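Malate dehydrogenase (Picrophilus torridus, PDB 4BGV) probably catalyses the reversible NAD-dependent oxidation of malate to oxaloacetate in the tricarboxylic acid cycle. Local coordinates at residues A[211-214]-A[219-222]; A[173-178]-A[185-190]; A[163-168]-A[200-205]. All blocks are in the same frame, centred on the assembly; numbering follows the deposited sequence. Where two conformers were deposited one is given.

Interaction 1 (A[211-214]-A[219-222])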
ATOM      1  N   VAL A 211      -3.636  26.002  17.458  1.00  9.78           N
ATOM      2  CA  VAL A 211      -4.066  25.306  18.657  1.00  9.81           C
ATOM      3  C   VAL A 211      -5.579  25.443  18.871  1.00 12.12           C
ATOM      4  O   VAL A 211      -6.273  24.466  19.142  1.00 11.69           O
ATOM      5  CB  VAL A 211      -3.275  25.786  19.873  1.00 14.42           C
ATOM      6  CG1 VAL A 211      -3.923  25.316  21.166  1.00 14.70           C
ATOM      7  CG2 VAL A 211      -1.817  25.286  19.759  1.00 16.55           C
ATOM      8  N   LYS A 212      -6.096  26.660  18.724  1.00 11.75           N
ATOM      9  CA  LYS A 212      -7.523  26.885  18.896  0.50 11.70           C
ATOM     10  C   LYS A 212      -8.354  26.148  17.833  1.00 12.83           C
ATOM     11  O   LYS A 212      -9.381  25.542  18.153  1.00 11.52           O
ATOM     12  CB  LYS A 212      -7.831  28.386  18.914  0.50 14.84           C
ATOM     13  CG  LYS A 212      -9.264  28.726  19.278  0.50 19.64           C
ATOM     14  CD  LYS A 212      -9.459  30.229  19.447  0.50 23.24           C
ATOM     15  CE  LYS A 212      -9.012  30.698  20.821  0.50 26.92           C
ATOM     16  NZ  LYS A 212      -9.537  32.063  21.119  0.50 28.14           N
ATOM     17  N   ARG A 213      -7.917  26.190  16.572  1.00 11.33           N
ATOM     18  CA  ARG A 213      -8.615  25.435  15.521  1.00 11.17           C
ATOM     19  C   ARG A 213      -8.644  23.961  15.840  1.00 13.37           C
ATOM     20  O   ARG A 213      -9.633  23.289  15.559  1.00 13.60           O
ATOM     21  CB  ARG A 213      -7.977  25.645  14.146  1.00 11.80           C
ATOM     22  CG  ARG A 213      -8.784  25.070  12.979  1.00 10.32           C
ATOM     23  CD  ARG A 213      -8.089  25.345  11.653  1.00 11.35           C
ATOM     24  NE  ARG A 213      -8.828  24.772  10.529  1.00 11.02           N
ATOM     25  CZ  ARG A 213      -8.377  24.740   9.280  1.00 12.92           C
ATOM     26  NH1 ARG A 213      -7.169  25.241   8.982  1.00 11.42           N
ATOM     27  NH2 ARG A 213      -9.127  24.189   8.329  1.00 12.17           N
ATOM     28  N   THR A 214      -7.561  23.454  16.432  1.00  9.61           N
ATOM     29  CA  THR A 214      -7.492  22.036  16.768  1.00  9.21           C
ATOM     30  C   THR A 214      -8.491  21.729  17.868  1.00 10.79           C
ATOM     31  O   THR A 214      -9.189  20.718  17.814  1.00 10.90           O
ATOM     32  CB  THR A 214      -6.071  21.647  17.203  1.00 11.91           C
ATOM     33  OG1 THR A 214      -5.172  21.903  16.122  1.00 13.49           O
ATOM     34  CG2 THR A 214      -5.995  20.156  17.588  1.00 10.62           C
ATOM     35  N   GLY A 219     -16.018  20.762  15.756  1.00 10.67           N
ATOM     36  CA  GLY A 219     -17.059  21.760  15.499  1.00 10.09           C
ATOM     37  C   GLY A 219     -16.957  22.354  14.094  1.00  9.98           C
ATOM     38  O   GLY A 219     -17.986  22.645  13.450  1.00 10.65           O
ATOM     39  N   GLU A 220     -15.721  22.532  13.620  1.00  9.62           N
ATOM     40  CA  GLU A 220     -15.477  23.075  12.285  1.00 14.08           C
ATOM     41  C   GLU A 220     -16.113  22.167  11.242  1.00 11.30           C
ATOM     42  O   GLU A 220     -16.765  22.646  10.316  1.00 10.17           O
ATOM     43  CB  GLU A 220     -13.971  23.226  12.007  1.00 10.48           C
ATOM     44  CG  GLU A 220     -13.644  23.745  10.603  1.00 13.71           C
ATOM     45  CD  GLU A 220     -12.136  23.905  10.336  1.00 15.11           C
ATOM     46  OE1 GLU A 220     -11.329  23.446  11.169  1.00 15.71           O
ATOM     47  OE2 GLU A 220     -11.765  24.499   9.292  1.00 14.62           O
ATOM     48  N   ILE A 221     -15.930  20.860  11.393  1.00  9.13           N
ATOM     49  CA  ILE A 221     -16.533  19.908  10.455  1.00  8.57           C
ATOM     50  C   ILE A 221     -18.060  19.882  10.587  1.00 10.00           C
ATOM     51  O   ILE A 221     -18.776  19.855   9.589  1.00 10.07           O
ATOM     52  CB  ILE A 221     -15.966  18.476  10.631  1.00  8.43           C
ATOM     53  CG1 ILE A 221     -14.449  18.479  10.456  1.00 10.52           C
ATOM     54  CG2 ILE A 221     -16.589  17.525   9.610  1.00  9.24           C
ATOM     55  CD1 ILE A 221     -13.999  18.920   9.077  1.00 12.83           C
ATOM     56  N   VAL A 222     -18.563  19.887  11.817  1.00 12.71           N
ATOM     57  CA  VAL A 222     -20.014  19.935  12.031  1.00 13.07           C
ATOM     58  C   VAL A 222     -20.676  21.107  11.303  1.00 13.76           C
ATOM     59  O   VAL A 222     -21.745  20.953  10.695  1.00 12.78           O
ATOM     60  CB  VAL A 222     -20.369  19.970  13.528  1.00 12.72           C
ATOM     61  CG1 VAL A 222     -21.836  20.346  13.724  1.00 16.10           C
ATOM     62  CG2 VAL A 222     -20.079  18.606  14.158  1.00 11.53           C
TER

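Interaction 2 (A[173-178]-A[185-190])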
ATOM      1  N   ASN A 173       4.940  16.704  13.668  1.00 15.15           N
ATOM      2  CA  ASN A 173       4.574  16.012  14.891  1.00 14.60           C
ATOM      3  C   ASN A 173       3.907  16.988  15.828  1.00 13.59           C
ATOM      4  O   ASN A 173       4.465  18.030  16.123  1.00 14.26           O
ATOM      5  CB  ASN A 173       5.812  15.434  15.546  1.00 15.77           C
ATOM      6  CG  ASN A 173       6.551  14.488  14.622  1.00 22.90           C
ATOM      7  OD1 ASN A 173       6.124  13.355  14.431  1.00 22.21           O
ATOM      8  ND2 ASN A 173       7.642  14.963  14.011  1.00 21.42           N
ATOM      9  N   ALA A 174       2.707  16.656  16.288  1.00 11.21           N
ATOM     10  CA  ALA A 174       1.946  17.566  17.136  1.00 13.10           C
ATOM     11  C   ALA A 174       1.546  16.849  18.422  1.00 12.42           C
ATOM     12  O   ALA A 174       0.859  15.830  18.378  1.00 14.86           O
ATOM     13  CB  ALA A 174       0.708  18.055  16.392  1.00 15.27           C
ATOM     14  N   PHE A 175       1.983  17.388  19.554  1.00 11.23           N
ATOM     15  CA  PHE A 175       1.847  16.707  20.836  1.00 11.00           C
ATOM     16  C   PHE A 175       0.638  17.228  21.605  1.00 13.14           C
ATOM     17  O   PHE A 175       0.617  18.383  22.028  1.00 16.48           O
ATOM     18  CB  PHE A 175       3.125  16.915  21.662  1.00  9.06           C
ATOM     19  CG  PHE A 175       3.246  15.986  22.831  1.00 12.07           C
ATOM     20  CD1 PHE A 175       2.650  16.293  24.033  1.00 10.79           C
ATOM     21  CD2 PHE A 175       3.932  14.797  22.712  1.00 16.02           C
ATOM     22  CE1 PHE A 175       2.750  15.452  25.111  1.00 15.65           C
ATOM     23  CE2 PHE A 175       4.036  13.942  23.791  1.00 15.99           C
ATOM     24  CZ  PHE A 175       3.442  14.271  24.989  1.00 15.76           C
ATOM     25  N   VAL A 176      -0.367  16.374  21.778  1.00 15.87           N
ATOM     26  CA  VAL A 176      -1.526  16.735  22.588  1.00 15.79           C
ATOM     27  C   VAL A 176      -1.926  15.622  23.545  1.00 16.97           C
ATOM     28  O   VAL A 176      -1.888  14.439  23.198  1.00 16.65           O
ATOM     29  CB  VAL A 176      -2.740  17.078  21.712  1.00 16.94           C
ATOM     30  CG1 VAL A 176      -2.543  18.445  21.045  1.00 20.50           C
ATOM     31  CG2 VAL A 176      -2.972  15.996  20.677  1.00 21.58           C
ATOM     32  N   ILE A 177      -2.311  16.001  24.754  1.00 12.87           N
ATOM     33  CA  ILE A 177      -2.875  15.038  25.692  1.00  9.75           C
ATOM     34  C   ILE A 177      -4.206  15.577  26.232  1.00 12.39           C
ATOM     35  O   ILE A 177      -4.655  16.659  25.844  1.00 15.17           O
ATOM     36  CB  ILE A 177      -1.892  14.710  26.861  1.00 11.07           C
ATOM     37  CG1 ILE A 177      -1.555  15.961  27.680  1.00 10.69           C
ATOM     38  CG2 ILE A 177      -0.604  14.066  26.328  1.00 12.72           C
ATOM     39  CD1 ILE A 177      -0.656  15.656  28.907  1.00 11.15           C
ATOM     40  N   GLY A 178      -4.842  14.827  27.123  1.00 10.31           N
ATOM     41  CA  GLY A 178      -6.103  15.279  27.694  1.00 13.00           C
ATOM     42  C   GLY A 178      -7.285  14.962  26.792  1.00 15.90           C
ATOM     43  O   GLY A 178      -7.210  14.038  25.978  1.00 19.47           O
ATOM     44  N   VAL A 185      -4.806  19.462  25.899  1.00 14.40           N
ATOM     45  CA  VAL A 185      -3.603  20.106  26.418  1.00 15.58           C
ATOM     46  C   VAL A 185      -2.455  19.868  25.442  1.00 17.44           C
ATOM     47  O   VAL A 185      -1.866  18.786  25.409  1.00 14.41           O
ATOM     48  CB  VAL A 185      -3.198  19.562  27.803  1.00 16.20           C
ATOM     49  CG1 VAL A 185      -1.950  20.305  28.319  1.00 14.50           C
ATOM     50  CG2 VAL A 185      -4.351  19.695  28.796  1.00 15.07           C
ATOM     51  N   PRO A 186      -2.143  20.880  24.627  1.00 17.99           N
ATOM     52  CA  PRO A 186      -1.009  20.726  23.714  1.00 15.29           C
ATOM     53  C   PRO A 186       0.303  20.935  24.463  1.00 14.35           C
ATOM     54  O   PRO A 186       0.326  21.709  25.425  1.00 15.63           O
ATOM     55  CB  PRO A 186      -1.212  21.879  22.726  1.00 15.23           C
ATOM     56  CG  PRO A 186      -1.873  22.955  23.560  1.00 19.24           C
ATOM     57  CD  PRO A 186      -2.738  22.232  24.571  1.00 20.02           C
ATOM     58  N   PHE A 187       1.361  20.234  24.056  1.00 15.07           N
ATOM     59  CA  PHE A 187       2.724  20.591  24.464  1.00 15.92           C
ATOM     60  C   PHE A 187       3.368  21.147  23.205  1.00 17.71           C
ATOM     61  O   PHE A 187       3.800  20.393  22.317  1.00 16.33           O
ATOM     62  CB  PHE A 187       3.549  19.381  24.946  1.00 14.29           C
ATOM     63  CG  PHE A 187       3.197  18.875  26.329  1.00 14.78           C
ATOM     64  CD1 PHE A 187       1.878  18.781  26.753  1.00 15.34           C
ATOM     65  CD2 PHE A 187       4.197  18.435  27.181  1.00 11.45           C
ATOM     66  CE1 PHE A 187       1.564  18.286  28.027  1.00 15.18           C
ATOM     67  CE2 PHE A 187       3.900  17.929  28.443  1.00 14.04           C
ATOM     68  CZ  PHE A 187       2.578  17.851  28.866  1.00 13.27           C
ATOM     69  N   ILE A 188       3.398  22.467  23.105  1.00 17.20           N
ATOM     70  CA  ILE A 188       3.971  23.119  21.931  1.00 18.88           C
ATOM     71  C   ILE A 188       5.442  22.772  21.801  1.00 13.98           C
ATOM     72  O   ILE A 188       5.932  22.549  20.697  1.00 12.93           O
ATOM     73  CB  ILE A 188       3.792  24.648  22.003  1.00 19.37           C
ATOM     74  CG1 ILE A 188       2.311  25.004  21.925  1.00 20.89           C
ATOM     75  CG2 ILE A 188       4.567  25.340  20.903  1.00 17.78           C
ATOM     76  CD1 ILE A 188       1.546  24.192  20.918  1.00 19.20           C
ATOM     77  N   ARG A 189       6.137  22.694  22.936  1.00 12.59           N
ATOM     78  CA  ARG A 189       7.568  22.381  22.917  1.00 14.59           C
ATOM     79  C   ARG A 189       7.882  20.990  22.367  1.00 14.12           C
ATOM     80  O   ARG A 189       8.994  20.755  21.894  1.00 15.95           O
ATOM     81  CB  ARG A 189       8.190  22.566  24.306  1.00 17.01           C
ATOM     82  CG  ARG A 189       7.610  21.651  25.361  1.00 18.12           C
ATOM     83  CD  ARG A 189       7.924  22.144  26.769  1.00 16.20           C
ATOM     84  NE  ARG A 189       7.271  21.291  27.750  1.00 17.45           N
ATOM     85  CZ  ARG A 189       7.890  20.339  28.436  1.00 19.22           C
ATOM     86  NH1 ARG A 189       9.195  20.140  28.268  1.00 18.47           N
ATOM     87  NH2 ARG A 189       7.214  19.617  29.314  1.00 20.66           N
ATOM     88  N   TYR A 190       6.914  20.073  22.423  1.00 10.44           N
ATOM     89  CA  TYR A 190       7.129  18.735  21.877  1.00 14.27           C
ATOM     90  C   TYR A 190       6.593  18.600  20.457  1.00 13.38           C
ATOM     91  O   TYR A 190       6.482  17.492  19.927  1.00 15.70           O
ATOM     92  CB  TYR A 190       6.475  17.675  22.756  1.00 10.62           C
ATOM     93  CG  TYR A 190       7.144  17.430  24.095  1.00 10.44           C
ATOM     94  CD1 TYR A 190       8.368  18.014  24.424  1.00 14.38           C
ATOM     95  CD2 TYR A 190       6.568  16.565  25.009  1.00 13.95           C
ATOM     96  CE1 TYR A 190       8.974  17.759  25.662  1.00 12.35           C
ATOM     97  CE2 TYR A 190       7.162  16.304  26.240  1.00 13.36           C
ATOM     98  CZ  TYR A 190       8.356  16.894  26.555  1.00 13.54           C
ATOM     99  OH  TYR A 190       8.919  16.610  27.779  1.00 17.21           O
TER

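Interaction 3 (A[163-168]-A[200-205])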
ATOM      1  N   GLN A 163       0.112  22.484   6.505  1.00 10.04           N
ATOM      2  CA  GLN A 163      -0.326  23.422   5.490  1.00 14.52           C
ATOM      3  C   GLN A 163       0.236  24.816   5.738  1.00 15.60           C
ATOM      4  O   GLN A 163       0.557  25.525   4.796  1.00 14.18           O
ATOM      5  CB  GLN A 163      -1.851  23.410   5.335  1.00 18.57           C
ATOM      6  CG  GLN A 163      -2.347  22.034   4.825  1.00 21.76           C
ATOM      7  CD  GLN A 163      -3.504  22.112   3.825  1.00 30.64           C
ATOM      8  OE1 GLN A 163      -3.393  21.647   2.675  1.00 31.79           O
ATOM      9  NE2 GLN A 163      -4.626  22.670   4.265  1.00 21.40           N
ATOM     10  N   GLU A 164       0.383  25.193   7.006  1.00 12.08           N
ATOM     11  CA  GLU A 164       0.908  26.516   7.318  1.00 10.48           C
ATOM     12  C   GLU A 164       2.384  26.638   6.928  1.00 13.48           C
ATOM     13  O   GLU A 164       2.820  27.687   6.464  1.00 14.79           O
ATOM     14  CB  GLU A 164       0.732  26.834   8.797  1.00 14.68           C
ATOM     15  CG  GLU A 164       1.026  28.282   9.148  1.00 15.65           C
ATOM     16  CD  GLU A 164      -0.054  29.218   8.648  1.00 22.03           C
ATOM     17  OE1 GLU A 164      -1.227  28.797   8.566  1.00 23.12           O
ATOM     18  OE2 GLU A 164       0.274  30.369   8.320  1.00 24.53           O
ATOM     19  N   LEU A 165       3.134  25.556   7.112  1.00 12.90           N
ATOM     20  CA  LEU A 165       4.568  25.525   6.827  1.00 15.00           C
ATOM     21  C   LEU A 165       4.908  24.953   5.450  1.00 15.25           C
ATOM     22  O   LEU A 165       6.080  24.955   5.051  1.00 10.89           O
ATOM     23  CB  LEU A 165       5.298  24.735   7.916  1.00 13.36           C
ATOM     24  CG  LEU A 165       5.384  25.484   9.252  1.00 15.86           C
ATOM     25  CD1 LEU A 165       5.746  24.547  10.388  1.00 17.51           C
ATOM     26  CD2 LEU A 165       6.391  26.626   9.156  1.00 16.21           C
ATOM     27  N   ASN A 166       3.883  24.506   4.720  1.00 11.93           N
ATOM     28  CA  ASN A 166       4.057  23.879   3.406  1.00 11.78           C
ATOM     29  C   ASN A 166       5.086  22.743   3.458  1.00 13.59           C
ATOM     30  O   ASN A 166       6.095  22.759   2.737  1.00 15.18           O
ATOM     31  CB  ASN A 166       4.460  24.907   2.344  1.00 15.64           C
ATOM     32  CG  ASN A 166       4.321  24.364   0.922  1.00 18.92           C
ATOM     33  OD1 ASN A 166       3.512  23.466   0.661  1.00 19.31           O
ATOM     34  ND2 ASN A 166       5.112  24.907  -0.003  1.00 22.51           N
ATOM     35  N   VAL A 167       4.830  21.781   4.335  1.00 10.70           N
ATOM     36  CA  VAL A 167       5.704  20.630   4.494  1.00  8.72           C
ATOM     37  C   VAL A 167       4.865  19.366   4.472  1.00  8.58           C
ATOM     38  O   VAL A 167       3.653  19.414   4.663  1.00 10.83           O
ATOM     39  CB  VAL A 167       6.516  20.674   5.833  1.00 10.10           C
ATOM     40  CG1 VAL A 167       7.558  21.795   5.825  1.00  9.80           C
ATOM     41  CG2 VAL A 167       5.580  20.826   7.030  1.00 12.44           C
ATOM     42  N   SER A 168       5.525  18.230   4.267  1.00  8.54           N
ATOM     43  CA  SER A 168       4.858  16.930   4.227  1.00  9.19           C
ATOM     44  C   SER A 168       4.125  16.660   5.538  1.00 11.32           C
ATOM     45  O   SER A 168       4.646  16.958   6.611  1.00 11.21           O
ATOM     46  CB  SER A 168       5.895  15.824   4.014  1.00  8.11           C
ATOM     47  OG  SER A 168       5.308  14.532   4.176  1.00 10.01           O
ATOM     48  N   ASP A 200      10.328  27.553  16.682  1.00 14.14           N
ATOM     49  CA  ASP A 200      11.401  28.123  15.876  1.00 17.15           C
ATOM     50  C   ASP A 200      10.949  28.425  14.453  1.00 19.82           C
ATOM     51  O   ASP A 200      11.681  29.053  13.704  1.00 18.26           O
ATOM     52  CB  ASP A 200      12.596  27.168  15.791  1.00 19.89           C
ATOM     53  CG  ASP A 200      13.249  26.930  17.134  1.00 24.34           C
ATOM     54  OD1 ASP A 200      12.932  27.668  18.086  1.00 27.63           O
ATOM     55  OD2 ASP A 200      14.072  26.000  17.237  1.00 22.68           O
ATOM     56  N   LEU A 201       9.754  27.967  14.081  1.00 17.62           N
ATOM     57  CA  LEU A 201       9.331  28.000  12.684  1.00 14.14           C
ATOM     58  C   LEU A 201       8.138  28.927  12.437  1.00 14.52           C
ATOM     59  O   LEU A 201       7.959  29.424  11.330  1.00 18.65           O
ATOM     60  CB  LEU A 201       9.002  26.579  12.207  1.00 12.37           C
ATOM     61  CG  LEU A 201      10.155  25.565  12.193  1.00 14.71           C
ATOM     62  CD1 LEU A 201       9.677  24.180  11.770  1.00 11.47           C
ATOM     63  CD2 LEU A 201      11.259  26.054  11.262  1.00 18.38           C
ATOM     64  N   LEU A 202       7.325  29.139  13.467  1.00 16.13           N
ATOM     65  CA  LEU A 202       6.103  29.937  13.352  1.00 11.89           C
ATOM     66  C   LEU A 202       6.007  30.935  14.498  1.00 16.94           C
ATOM     67  O   LEU A 202       6.455  30.646  15.604  1.00 18.97           O
ATOM     68  CB  LEU A 202       4.872  29.023  13.371  1.00 13.98           C
ATOM     69  CG  LEU A 202       4.590  28.142  12.151  1.00 15.16           C
ATOM     70  CD1 LEU A 202       3.502  27.096  12.455  1.00 17.63           C
ATOM     71  CD2 LEU A 202       4.187  28.992  10.963  1.00 17.17           C
ATOM     72  N   PRO A 203       5.413  32.118  14.237  1.00 17.69           N
ATOM     73  CA  PRO A 203       5.152  33.089  15.307  1.00 18.78           C
ATOM     74  C   PRO A 203       4.164  32.501  16.307  1.00 19.25           C
ATOM     75  O   PRO A 203       3.290  31.718  15.936  1.00 16.86           O
ATOM     76  CB  PRO A 203       4.508  34.266  14.572  1.00 23.67           C
ATOM     77  CG  PRO A 203       4.885  34.087  13.134  1.00 21.86           C
ATOM     78  CD  PRO A 203       5.019  32.624  12.914  1.00 16.59           C
ATOM     79  N   ARG A 204       4.321  32.860  17.575  1.00 20.58           N
ATOM     80  CA  ARG A 204       3.437  32.372  18.628  1.00 26.95           C
ATOM     81  C   ARG A 204       1.962  32.608  18.291  1.00 21.67           C
ATOM     82  O   ARG A 204       1.116  31.742  18.532  1.00 22.19           O
ATOM     83  CB  ARG A 204       3.815  33.027  19.960  1.00 33.90           C
ATOM     84  CG  ARG A 204       2.742  32.998  21.043  1.00 44.22           C
ATOM     85  CD  ARG A 204       2.337  31.589  21.449  1.00 49.76           C
ATOM     86  NE  ARG A 204       3.467  30.746  21.820  1.00 54.27           N
ATOM     87  CZ  ARG A 204       3.342  29.509  22.289  1.00 56.32           C
ATOM     88  NH1 ARG A 204       2.131  28.983  22.443  1.00 57.18           N
ATOM     89  NH2 ARG A 204       4.420  28.802  22.609  1.00 53.54           N
ATOM     90  N   GLU A 205       1.666  33.768  17.718  1.00 20.97           N
ATOM     91  CA  GLU A 205       0.296  34.115  17.360  1.00 23.10           C
ATOM     92  C   GLU A 205      -0.307  33.073  16.421  1.00 21.72           C
ATOM     93  O   GLU A 205      -1.458  32.662  16.600  1.00 19.70           O
ATOM     94  CB  GLU A 205       0.237  35.490  16.701  1.00 33.85           C
ATOM     95  CG  GLU A 205      -0.967  36.300  17.120  1.00 49.82           C
ATOM     96  CD  GLU A 205      -2.254  35.501  17.038  1.00 61.82           C
ATOM     97  OE1 GLU A 205      -2.740  35.282  15.912  1.00 63.44           O
ATOM     98  OE2 GLU A 205      -2.771  35.077  18.096  1.00 68.27           O
TER

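Interaction 1 (A[211-214]-A[219-222])
Arg213 lays the NE side of its guanidinium along the carboxylate of Glu220, one nitrogen to each oxygen. This is the side-on form of the bidentate arginine–carboxylate salt bridge, with NE and NH2 doing the gripping. Its two bonds differ. Arg213 NE donates to Glu220 OE1 over 2.9 Å in an almost straight line, 173° at the hydrogen, and that acceptor lies in the guanidinium plane. Arg213 NH2 reaches Glu220 OE2 at 2.8 Å, but this bond is bent to 136° and the oxygen is tilted out of the plane. The bend is consistent with the twist between the two flat groups, whose planes stand 46° apart instead of lying flush. Both oxygens are nevertheless met on their syn sides, only a little out of the carboxylate plane.

Length brings the charges together. Each chain leaves its helix with CG opposite the backbone N and stays extended beyond it, so the pair can meet although the CA atoms of Arg213 and Glu220 are 7.9 Å apart. The aliphatic part of the arginine takes part as well, its CG lying 3.5 Å from Glu220 OE1.

The bridge therefore spans two successive helices, 204-215 and 217-225, across the short interruption between them. Phe160 of helix 150-165 packs against Arg213, and Leu44 of the second subunit lies against both members of the pair. A two-point grip of this kind restricts rotation of either end group more than one bond would. Since both carboxylate oxygens accept from a cationic partner, the chemistry is consistent with an ionised Glu220, whose negative charge the guanidinium would be expected to favour.

Interaction 2 (A[173-178]-A[185-190])
Phe175 runs alongside Tyr190 and Phe187 from its first carbon outward. Its CB sits 3.6 Å from Tyr190 CB and equally near the carbonyl oxygen of Phe187. CG stays beside Tyr190 CB, and from there the two edges of the ring part company. On one, Phe175 CD1 presses to 3.3 Å from Phe187 CB, and CE1 continues over a face of the Phe187 ring, toward its rim. On the other, CD2 lies by Tyr190 CB and CE2 by Tyr190 CD2; CZ at the tip meets the same Tyr190 CD2, which stands over the centre of the Phe175 ring. Tyr190 thus gives its edge to that face in a T-shaped pair, planes at 86° and centroids 5.1 Å apart. With CG anti to the backbone N (chi1 -165°), the phenylalanine ring is set beside both partners. Shortened to an alanine here, the side chain is likely to leave the edge of Tyr190 without its aromatic face and the Phe187 ring freer to turn.

The backbones pair as an antiparallel hairpin. Ile177 N donates to Val185 O at 2.9 Å, and Val185 N returns a 2.8 Å bond to Ile177 O. Farther along, Phe187 N donates to Phe175 O at 2.8 Å, whereas Phe175 N turns to the hydroxyl of Ser191, where the second strand has left its straight course through a type I turn from Phe187 to Tyr190. Ile177 adds an aliphatic neighbour to this aromatic cluster, its CD1 lying 3.6 Å from Phe187 CE1.

The two faces of the hairpin serve different helices. Ile177, Val185 and Phe187 pack on helix 295-321, while Val176 and Pro186 face Phe157 of helix 150-165 and Val211 of helix 204-215 respectively; Gly195 of the third subunit lies against Tyr190.

Interaction 3 (A[163-168]-A[200-205])
Leu165 and Leu202 share one conformation: in each, CG lies opposite the carbonyl carbon (chi1 -73° and -71°) and the chain then runs on with chi2 near 165°. Pointed at each other from separate backbones, the two isobutyl groups meet tip to tip, Leu165 CD2 against Leu202 CD2 at 3.7 Å. The other branches also come together, with Leu165 CD1 at 4.0 Å from Leu202 CD1, so both methyls of each leucine are engaged. Leu165 CD2 additionally reaches back to Leu201 CB, again at 4.0 Å.

At the border of this apolar patch, Glu164 contributes methylene rather than charge: its CG touches Leu202 CD2 at 3.7 Å. The chain bends at chi2, and its carboxylate has a long, weak ion pair with Lys206. No hydrogen bond crosses between the segments, and their union rests on hydrophobic contact at the protein surface.

What is joined is the end of helix 150-165, which Asn166 leaves with a positive phi, and the loop leading to helix 204-215, where Pro203 occupies the N-cap position. Val193 of strand 184-193 lies against Leu165 and Leu201, and Ile207 of helix 204-215 against Leu202. Just beyond, Lys279 of the third subunit hydrogen-bonds the carbonyl oxygens of Leu165 and Asn166, which places the helix end at a subunit interface.

In the fold
Helix 204-215 ties the three contacts together: interaction 3 lies at its start, interaction 1 toward its end, and the hairpin of interaction 2 rests against it between them. Val211 CG2 touches Ile188 CD1 at 3.7 Å, joining interactions 1 and 2, and Ile188 CG2 meets Arg204 NH2 at 3.9 Å, joining 2 and 3. Interactions 1 and 3 do not touch, their nearest atoms being about 6 Å apart. Toward the probable active site, the side chain of Glu220 comes within about 6 Å of that of Arg156, the likely substrate-binding arginine, and that of Val176 within about 8 Å of that of His180, the likely proton acceptor. Interaction 3 is remote from these sites.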